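Local coordinates for protein anthranilate-CoA ligase (Stigmatella aurantiaca, PDB 4WV3) that belongs to the ANL superfamily of AMP-binding enzymes, with a large AMP-binding domain followed by a smaller C-terminal domain, at residues K53-R58 with H133-G138; V57-C62 with E160-H165; V74-G79 with L146-W151. One frame throughout, in Å; residues are numbered along the deposited sequence.

Contact 1. Residues K53-R58 with H133-G138; sequences KGLGVR and HIVVIG
Leu55 lays its CD2 methyl over the imidazole ring of His133. The methyl carbon stands 3.7 Å from the ring centroid and 11° off the ring normal, which qualifies the pair as a CH-pi contact made through the face. Its placement is nearly central: Leu55 CD2 lies 3.7 Å from His133 CG and 4.0 Å from His133 NE2 on the far side of the ring. The second methyl takes a different course. Leu55 CD1 passes the ring and packs against His133 CB at 3.8 Å, then meets Val135 CG2 at 4.2 Å, so the two branches divide between the ring and the aliphatic neighbour two residues on. A chi1 of -61° holds Leu55 CG beside the backbone N and carries one methyl over the ring and the other toward Val135.

Leu55 follows the end of helix 38-54, and its side chain is directed at strand 133-137, an inner strand of the five-stranded parallel sheet. Gly56, with positive phi, closes the last helical turn as a Schellman motif; Gly56 N bonds to Lys53 O at 2.9 Å. His133 and Val135, alternate residues on the strand, turn their side chains to the same side to receive Leu55, whereas Ile134 between them points away. The carbonyl of Leu55 is engaged by Arg109 NH2, and Trp151 of helix 148-152 touches both Leu55 and Val135.

No hydrogen bond or salt bridge runs between the two segments. Between them the link is van der Waals and CH-pi contact, the nearby polar tie being that of Arg109 to the Leu55 carbonyl, which implies an attachment set here by shape and burial of apolar surface more than by directional polar bonding.

Contact 2. Residues V57-C62 with E160-H165; sequences VRFGEC and EAAQSH
The phenyl ring of Phe59 meets residues 160-165 along its rim: Ala162 CB and Ser164 CB both touch it at the edge, close to the ring plane. Phe59 is the second residue of a type II beta turn running from Arg58 to Glu61, so the contact is an aromatic side chain extended from a turn towards a neighbouring loop. Phe59 CD1 approaches Ala162 CB to 3.8 Å, and the next ring carbon, Phe59 CE1, approaches Ser164 CB to 3.5 Å. Phe59 CZ lies 3.8 Å from Ser164 CA. A chi1 of -171° turns the Phe59 ring away from its own amide nitrogen and out toward the other loop.

On the receiving side the chain is kinked. Gln163 is the centre of an inverse gamma turn, closed by a weak Ser164 N to Ala162 O bond, and the flanking Ala162 and Ser164 meet the same ring edge. The ring is touched by Ser164 CB and CA, while Ser164 OG bonds to the carbonyl O of Tyr10.

Both loops also bind by backbone to the chain around the end of helix 71-83, Gly60 to Gly84 and Ala162 to Lys82, which places the contact where the loop before strand 62-66 meets the one before strand 169-175. The turn has its own bracing. Gly60 takes the positive phi required at the third position, and Glu61 N reaches Arg58 O at 3.2 Å. The Glu61 carboxylate adds a second link: Arg58 N donates to Glu61 OE1 at 2.8 Å with an N-H...O angle of 158°, arriving from above the carboxylate plane.

Contact 3. Residues V74-G79 with L146-W151; sequences VTSFFG and LSFNDW
Phe148 directs the far end of its ring at two consecutive residues of helix 71-83, Thr75 and Ser76. The closer meeting is with Ser76, whose OG stands 3.5 Å from Phe148 CE1 and 4.0 Å from Phe148 CZ. Thr75 OG1 follows at 3.9 Å from Phe148 CZ. Both hydroxyl oxygens approach obliquely to the ring. All three residues are buried. No hydrogen bond crosses the contact; the hydroxyls are satisfied by helix 71-83 and, for Thr75, also by helix 38-54. Ser76 OG bonds to Glu72 O one turn back, and Thr75 OG1 bonds to Ala71 O and to Glu44 OE2. Phe148 owes its reach to a chi1 of -173°, which sets CG anti to the backbone N and sends the ring out from the first turn of helix 148-152.

Between these two segments the contact thins away from the ring. Trp151, one turn further along, has its CB directed towards the other segment, but its side chain comes no nearer than 5.6 Å; it packs instead on Ala51 and Leu52 of helix 38-54. On the outer side of the short helix, Asn149 and Asp150 are exposed, and Asp150 OD1 forms a salt bridge with Arg153 NH1.

The Phe148 ring also touches Glu44 and Val48 of helix 38-54 and Ile137 of strand 133-137. Helix 71-83 links parallel strands 62-66 and 86-89, neighbours in the parallel sheet. The arrangement is that of a beta-alpha-beta crossover whose helix packs beside others on one side of a parallel sheet, in an alpha/beta layered fold.

Overall arrangement
From the N terminus, the chain leaves helix 38-54 through residues 53-62, from which contacts 1 and 2 both start, sharing Val57 and Arg58. Contact 3 begins later, on helix 71-83. Contact 1 closes first, at strand 133-137, after 74 intervening residues; contact 3 opens before contact 1 has closed and closes after it, at 146-151, so the two cross. Contact 2 closes last, at 160-165, and its 97-residue span encloses contact 3 entirely. Contacts 1 and 3, with centres about 8 Å apart, join through the sheet, where Val136 pairs with Leu146. Contact 2, centred about 17 Å from contact 3, ties the loop before strand 62-66 to the one between helix 148-152 and strand 169-175.

Contact 1. Residues K53-R58 with H133-G138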
loop_
_atom_site.group_PDB
_atom_site.type_symbol
_atom_site.label_atom_id
_atom_site.label_comp_id
_atom_site.label_asym_id
_atom_site.label_seq_id
_atom_site.Cartn_x
_atom_site.Cartn_y
_atom_site.Cartn_z
ATOM N N LYS A 53 -16.265 16.658 18.438
ATOM C CA LYS A 53 -17.551 16.669 19.129
ATOM C C LYS A 53 -18.183 18.051 19.041
ATOM O O LYS A 53 -19.402 18.182 18.935
ATOM C CB LYS A 53 -17.387 16.266 20.596
ATOM C CG LYS A 53 -16.815 14.876 20.800
ATOM C CD LYS A 53 -16.682 14.544 22.278
ATOM C CE LYS A 53 -18.022 14.178 22.891
ATOM N NZ LYS A 53 -18.540 12.889 22.354
ATOM N N GLY A 54 -17.342 19.080 19.084
ATOM C CA GLY A 54 -17.802 20.450 18.952
ATOM C C GLY A 54 -18.354 20.718 17.568
ATOM O O GLY A 54 -19.202 21.592 17.384
ATOM N N LEU A 55 -17.870 19.959 16.589
ATOM C CA LEU A 55 -18.358 20.065 15.221
ATOM C C LEU A 55 -19.538 19.123 14.992
ATOM O O LEU A 55 -20.075 19.040 13.887
ATOM C CB LEU A 55 -17.236 19.772 14.223
ATOM C CG LEU A 55 -16.025 20.708 14.276
ATOM C CD1 LEU A 55 -15.035 20.381 13.168
ATOM C CD2 LEU A 55 -16.463 22.163 14.196
ATOM N N GLY A 56 -19.933 18.412 16.043
ATOM C CA GLY A 56 -21.106 17.558 15.994
ATOM C C GLY A 56 -20.861 16.160 15.455
ATOM O O GLY A 56 -21.808 15.440 15.138
ATOM N N VAL A 57 -19.594 15.774 15.350
ATOM C CA VAL A 57 -19.242 14.448 14.852
ATOM C C VAL A 57 -19.687 13.367 15.832
ATOM O O VAL A 57 -19.467 13.483 17.038
ATOM C CB VAL A 57 -17.727 14.324 14.591
ATOM C CG1 VAL A 57 -17.375 12.918 14.128
ATOM C CG2 VAL A 57 -17.282 15.351 13.562
ATOM N N ARG A 58 -20.322 12.323 15.311
ATOM C CA ARG A 58 -20.828 11.245 16.151
ATOM C C ARG A 58 -20.249 9.886 15.774
ATOM O O ARG A 58 -19.549 9.748 14.770
ATOM C CB ARG A 58 -22.354 11.184 16.081
ATOM C CG ARG A 58 -23.055 12.423 16.604
ATOM C CD ARG A 58 -24.561 12.254 16.532
ATOM N NE ARG A 58 -25.271 13.430 17.022
ATOM C CZ ARG A 58 -26.594 13.542 17.050
ATOM N NH1 ARG A 58 -27.354 12.547 16.613
ATOM N NH2 ARG A 58 -27.159 14.649 17.513
ATOM N N HIS A 133 -17.844 21.605 7.970
ATOM C CA HIS A 133 -16.638 22.191 8.543
ATOM C C HIS A 133 -15.362 21.684 7.881
ATOM O O HIS A 133 -15.133 20.480 7.783
ATOM C CB HIS A 133 -16.583 21.927 10.049
ATOM C CG HIS A 133 -17.800 22.388 10.786
ATOM N ND1 HIS A 133 -18.726 21.513 11.315
ATOM C CD2 HIS A 133 -18.249 23.632 11.078
ATOM C CE1 HIS A 133 -19.690 22.199 11.904
ATOM N NE2 HIS A 133 -19.424 23.487 11.774
ATOM N N ILE A 134 -14.530 22.618 7.431
ATOM C CA ILE A 134 -13.234 22.278 6.861
ATOM C C ILE A 134 -12.107 22.785 7.754
ATOM O O ILE A 134 -11.912 23.992 7.896
ATOM C CB ILE A 134 -13.067 22.868 5.450
ATOM C CG1 ILE A 134 -14.112 22.277 4.502
ATOM C CG2 ILE A 134 -11.664 22.606 4.926
ATOM C CD1 ILE A 134 -14.011 22.792 3.082
ATOM N N VAL A 135 -11.374 21.857 8.362
ATOM C CA VAL A 135 -10.237 22.207 9.206
ATOM C C VAL A 135 -8.942 22.126 8.407
ATOM O O VAL A 135 -8.648 21.104 7.788
ATOM C CB VAL A 135 -10.135 21.288 10.435
ATOM C CG1 VAL A 135 -8.907 21.644 11.258
ATOM C CG2 VAL A 135 -11.397 21.390 11.277
ATOM N N VAL A 136 -8.168 23.207 8.425
ATOM C CA VAL A 136 -6.986 23.307 7.578
ATOM C C VAL A 136 -5.676 23.176 8.350
ATOM O O VAL A 136 -5.455 23.869 9.344
ATOM C CB VAL A 136 -6.979 24.627 6.781
ATOM C CG1 VAL A 136 -5.729 24.724 5.920
ATOM C CG2 VAL A 136 -8.231 24.729 5.925
ATOM N N ILE A 137 -4.812 22.279 7.882
ATOM C CA ILE A 137 -3.483 22.113 8.455
ATOM C C ILE A 137 -2.465 22.925 7.663
ATOM O O ILE A 137 -2.377 22.797 6.441
ATOM C CB ILE A 137 -3.048 20.639 8.438
ATOM C CG1 ILE A 137 -4.073 19.766 9.164
ATOM C CG2 ILE A 137 -1.668 20.485 9.057
ATOM C CD1 ILE A 137 -3.837 18.286 8.984
ATOM N N GLY A 138 -1.698 23.755 8.366
ATOM C CA GLY A 138 -0.692 24.595 7.739
ATOM C C GLY A 138 -0.706 26.018 8.268
ATOM O O GLY A 138 0.330 26.562 8.651
#

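Contact 2. Residues V57-C62 with E160-H165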
loop_
_atom_site.group_PDB
_atom_site.type_symbol
_atom_site.label_atom_id
_atom_site.label_comp_id
_atom_site.label_asym_id
_atom_site.label_seq_id
_atom_site.Cartn_x
_atom_site.Cartn_y
_atom_site.Cartn_z
ATOM N N VAL A 57 -19.594 15.774 15.350
ATOM C CA VAL A 57 -19.242 14.448 14.852
ATOM C C VAL A 57 -19.687 13.367 15.832
ATOM O O VAL A 57 -19.467 13.483 17.038
ATOM C CB VAL A 57 -17.727 14.324 14.591
ATOM C CG1 VAL A 57 -17.375 12.918 14.128
ATOM C CG2 VAL A 57 -17.282 15.351 13.562
ATOM N N ARG A 58 -20.322 12.323 15.311
ATOM C CA ARG A 58 -20.828 11.245 16.151
ATOM C C ARG A 58 -20.249 9.886 15.774
ATOM O O ARG A 58 -19.549 9.748 14.770
ATOM C CB ARG A 58 -22.354 11.184 16.081
ATOM C CG ARG A 58 -23.055 12.423 16.604
ATOM C CD ARG A 58 -24.561 12.254 16.532
ATOM N NE ARG A 58 -25.271 13.430 17.022
ATOM C CZ ARG A 58 -26.594 13.542 17.050
ATOM N NH1 ARG A 58 -27.354 12.547 16.613
ATOM N NH2 ARG A 58 -27.159 14.649 17.513
ATOM N N PHE A 59 -20.555 8.891 16.600
ATOM C CA PHE A 59 -20.170 7.507 16.357
ATOM C C PHE A 59 -20.724 7.033 15.017
ATOM O O PHE A 59 -21.914 7.184 14.739
ATOM C CB PHE A 59 -20.715 6.627 17.485
ATOM C CG PHE A 59 -20.209 5.211 17.463
ATOM C CD1 PHE A 59 -19.183 4.819 18.306
ATOM C CD2 PHE A 59 -20.772 4.266 16.618
ATOM C CE1 PHE A 59 -18.718 3.518 18.297
ATOM C CE2 PHE A 59 -20.310 2.965 16.602
ATOM C CZ PHE A 59 -19.283 2.589 17.445
ATOM N N GLY A 60 -19.858 6.460 14.188
ATOM C CA GLY A 60 -20.282 5.887 12.924
ATOM C C GLY A 60 -20.271 6.856 11.758
ATOM O O GLY A 60 -20.641 6.491 10.641
ATOM N N GLU A 61 -19.851 8.090 12.010
ATOM C CA GLU A 61 -19.774 9.097 10.956
ATOM C C GLU A 61 -18.379 9.170 10.345
ATOM O O GLU A 61 -17.376 8.987 11.036
ATOM C CB GLU A 61 -20.192 10.470 11.482
ATOM C CG GLU A 61 -21.673 10.590 11.797
ATOM C CD GLU A 61 -22.047 11.967 12.306
ATOM O OE1 GLU A 61 -21.131 12.740 12.662
ATOM O OE2 GLU A 61 -23.255 12.278 12.348
ATOM N N CYS A 62 -18.324 9.439 9.045
ATOM C CA CYS A 62 -17.056 9.513 8.330
ATOM C C CYS A 62 -16.421 10.893 8.438
ATOM O O CYS A 62 -17.082 11.909 8.230
ATOM C CB CYS A 62 -17.249 9.149 6.856
ATOM S SG CYS A 62 -17.686 7.425 6.568
ATOM N N GLU A 160 -12.784 10.085 26.751
ATOM C CA GLU A 160 -13.190 8.700 26.945
ATOM C C GLU A 160 -13.413 8.020 25.601
ATOM O O GLU A 160 -14.098 8.559 24.731
ATOM C CB GLU A 160 -14.465 8.620 27.788
ATOM C CG GLU A 160 -14.290 9.032 29.243
ATOM C CD GLU A 160 -13.610 7.965 30.083
ATOM O OE1 GLU A 160 -13.263 6.897 29.536
ATOM O OE2 GLU A 160 -13.426 8.195 31.297
ATOM N N ALA A 161 -12.828 6.838 25.435
ATOM C CA ALA A 161 -12.990 6.077 24.204
ATOM C C ALA A 161 -14.434 5.614 24.049
ATOM O O ALA A 161 -15.083 5.244 25.027
ATOM C CB ALA A 161 -12.040 4.888 24.181
ATOM N N ALA A 162 -14.933 5.645 22.819
ATOM C CA ALA A 162 -16.310 5.258 22.543
ATOM C C ALA A 162 -16.519 3.764 22.767
ATOM O O ALA A 162 -15.618 2.958 22.535
ATOM C CB ALA A 162 -16.693 5.643 21.123
ATOM N N GLN A 163 -17.715 3.401 23.221
ATOM C CA GLN A 163 -18.049 2.004 23.475
ATOM C C GLN A 163 -18.293 1.268 22.162
ATOM O O GLN A 163 -19.404 0.817 21.886
ATOM C CB GLN A 163 -19.286 1.908 24.368
ATOM C CG GLN A 163 -19.187 2.712 25.654
ATOM C CD GLN A 163 -20.482 2.710 26.443
ATOM O OE1 GLN A 163 -21.333 1.838 26.262
ATOM N NE2 GLN A 163 -20.642 3.693 27.322
ATOM N N SER A 164 -17.244 1.149 21.356
ATOM C CA SER A 164 -17.356 0.537 20.040
ATOM C C SER A 164 -17.208 -0.978 20.102
ATOM O O SER A 164 -16.341 -1.502 20.802
ATOM C CB SER A 164 -16.308 1.121 19.089
ATOM O OG SER A 164 -14.995 0.862 19.556
ATOM N N HIS A 165 -18.069 -1.674 19.368
ATOM C CA HIS A 165 -17.933 -3.111 19.193
ATOM C C HIS A 165 -16.656 -3.335 18.397
ATOM O O HIS A 165 -16.269 -2.485 17.595
ATOM C CB HIS A 165 -19.138 -3.658 18.426
ATOM C CG HIS A 165 -19.299 -5.144 18.523
ATOM N ND1 HIS A 165 -18.514 -6.027 17.817
ATOM C CD2 HIS A 165 -20.172 -5.899 19.233
ATOM C CE1 HIS A 165 -18.888 -7.265 18.094
ATOM N NE2 HIS A 165 -19.892 -7.214 18.950
#

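Contact 3. Residues V74-G79 with L146-W151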
loop_
_atom_site.group_PDB
_atom_site.type_symbol
_atom_site.label_atom_id
_atom_site.label_comp_id
_atom_site.label_asym_id
_atom_site.label_seq_id
_atom_site.Cartn_x
_atom_site.Cartn_y
_atom_site.Cartn_z
ATOM N N VAL A 74 -1.540 11.607 11.949
ATOM C CA VAL A 74 -1.671 10.569 12.964
ATOM C C VAL A 74 -2.623 10.966 14.089
ATOM O O VAL A 74 -3.509 10.196 14.461
ATOM C CB VAL A 74 -0.304 10.195 13.566
ATOM C CG1 VAL A 74 -0.482 9.175 14.674
ATOM C CG2 VAL A 74 0.621 9.657 12.488
ATOM N N THR A 75 -2.438 12.167 14.629
ATOM C CA THR A 75 -3.272 12.639 15.728
ATOM C C THR A 75 -4.732 12.791 15.304
ATOM O O THR A 75 -5.644 12.557 16.098
ATOM C CB THR A 75 -2.755 13.970 16.312
ATOM O OG1 THR A 75 -2.637 14.943 15.267
ATOM C CG2 THR A 75 -1.396 13.769 16.967
ATOM N N SER A 76 -4.948 13.177 14.050
ATOM C CA SER A 76 -6.300 13.267 13.512
ATOM C C SER A 76 -6.910 11.875 13.411
ATOM O O SER A 76 -8.062 11.667 13.787
ATOM C CB SER A 76 -6.300 13.939 12.139
ATOM O OG SER A 76 -5.880 15.289 12.230
ATOM N N PHE A 77 -6.123 10.928 12.911
ATOM C CA PHE A 77 -6.579 9.553 12.732
ATOM C C PHE A 77 -7.050 8.928 14.043
ATOM O O PHE A 77 -8.162 8.409 14.127
ATOM C CB PHE A 77 -5.473 8.697 12.109
ATOM C CG PHE A 77 -5.877 7.270 11.864
ATOM C CD1 PHE A 77 -6.558 6.919 10.710
ATOM C CD2 PHE A 77 -5.572 6.280 12.784
ATOM C CE1 PHE A 77 -6.931 5.607 10.478
ATOM C CE2 PHE A 77 -5.943 4.967 12.560
ATOM C CZ PHE A 77 -6.623 4.629 11.405
ATOM N N PHE A 78 -6.201 8.981 15.063
ATOM C CA PHE A 78 -6.543 8.392 16.353
ATOM C C PHE A 78 -7.577 9.217 17.111
ATOM O O PHE A 78 -8.270 8.702 17.986
ATOM C CB PHE A 78 -5.290 8.160 17.198
ATOM C CG PHE A 78 -4.528 6.926 16.812
ATOM C CD1 PHE A 78 -4.979 5.674 17.193
ATOM C CD2 PHE A 78 -3.366 7.015 16.064
ATOM C CE1 PHE A 78 -4.286 4.533 16.838
ATOM C CE2 PHE A 78 -2.667 5.876 15.707
ATOM C CZ PHE A 78 -3.128 4.634 16.095
ATOM N N GLY A 79 -7.683 10.496 16.768
ATOM C CA GLY A 79 -8.721 11.341 17.328
ATOM C C GLY A 79 -10.085 10.921 16.815
ATOM O O GLY A 79 -11.064 10.899 17.561
ATOM N N LEU A 146 -11.268 26.897 9.819
ATOM C CA LEU A 146 -10.678 26.553 11.101
ATOM C C LEU A 146 -9.259 26.049 10.880
ATOM O O LEU A 146 -9.042 25.097 10.130
ATOM C CB LEU A 146 -11.502 25.473 11.801
ATOM C CG LEU A 146 -12.932 25.828 12.209
ATOM C CD1 LEU A 146 -13.608 24.629 12.854
ATOM C CD2 LEU A 146 -12.939 27.022 13.150
ATOM N N SER A 147 -8.294 26.698 11.522
ATOM C CA SER A 147 -6.913 26.239 11.468
ATOM C C SER A 147 -6.717 25.158 12.523
ATOM O O SER A 147 -7.288 25.241 13.609
ATOM C CB SER A 147 -5.948 27.400 11.704
ATOM O OG SER A 147 -4.608 26.995 11.488
ATOM N N PHE A 148 -5.911 24.153 12.196
ATOM C CA PHE A 148 -5.747 22.971 13.044
ATOM C C PHE A 148 -5.350 23.290 14.486
ATOM O O PHE A 148 -6.009 22.844 15.426
ATOM C CB PHE A 148 -4.739 22.003 12.420
ATOM C CG PHE A 148 -4.637 20.688 13.139
ATOM C CD1 PHE A 148 -5.548 19.675 12.889
ATOM C CD2 PHE A 148 -3.626 20.463 14.060
ATOM C CE1 PHE A 148 -5.457 18.463 13.548
ATOM C CE2 PHE A 148 -3.531 19.253 14.722
ATOM C CZ PHE A 148 -4.447 18.252 14.465
ATOM N N ASN A 149 -4.278 24.058 14.656
ATOM C CA ASN A 149 -3.781 24.398 15.989
ATOM C C ASN A 149 -4.778 25.191 16.832
ATOM O O ASN A 149 -4.944 24.923 18.022
ATOM C CB ASN A 149 -2.450 25.147 15.900
ATOM C CG ASN A 149 -1.290 24.232 15.560
ATOM O OD1 ASN A 149 -1.342 23.027 15.806
ATOM N ND2 ASN A 149 -0.232 24.802 14.996
ATOM N N ASP A 150 -5.437 26.166 16.213
ATOM C CA ASP A 150 -6.430 26.980 16.906
ATOM C C ASP A 150 -7.670 26.156 17.231
ATOM O O ASP A 150 -8.412 26.463 18.165
ATOM C CB ASP A 150 -6.820 28.189 16.053
ATOM C CG ASP A 150 -5.630 29.062 15.698
ATOM O OD1 ASP A 150 -4.685 29.139 16.511
ATOM O OD2 ASP A 150 -5.643 29.669 14.607
ATOM N N TRP A 151 -7.879 25.103 16.450
ATOM C CA TRP A 151 -9.056 24.253 16.573
ATOM C C TRP A 151 -8.948 23.294 17.757
ATOM O O TRP A 151 -9.948 22.982 18.404
ATOM C CB TRP A 151 -9.256 23.482 15.266
ATOM C CG TRP A 151 -10.408 22.534 15.250
ATOM C CD1 TRP A 151 -11.711 22.816 15.537
ATOM C CD2 TRP A 151 -10.366 21.150 14.886
ATOM N NE1 TRP A 151 -12.481 21.686 15.394
ATOM C CE2 TRP A 151 -11.678 20.651 14.991
ATOM C CE3 TRP A 151 -9.343 20.283 14.489
ATOM C CZ2 TRP A 151 -11.995 19.322 14.717
ATOM C CZ3 TRP A 151 -9.659 18.965 14.215
ATOM C CH2 TRP A 151 -10.973 18.498 14.331
#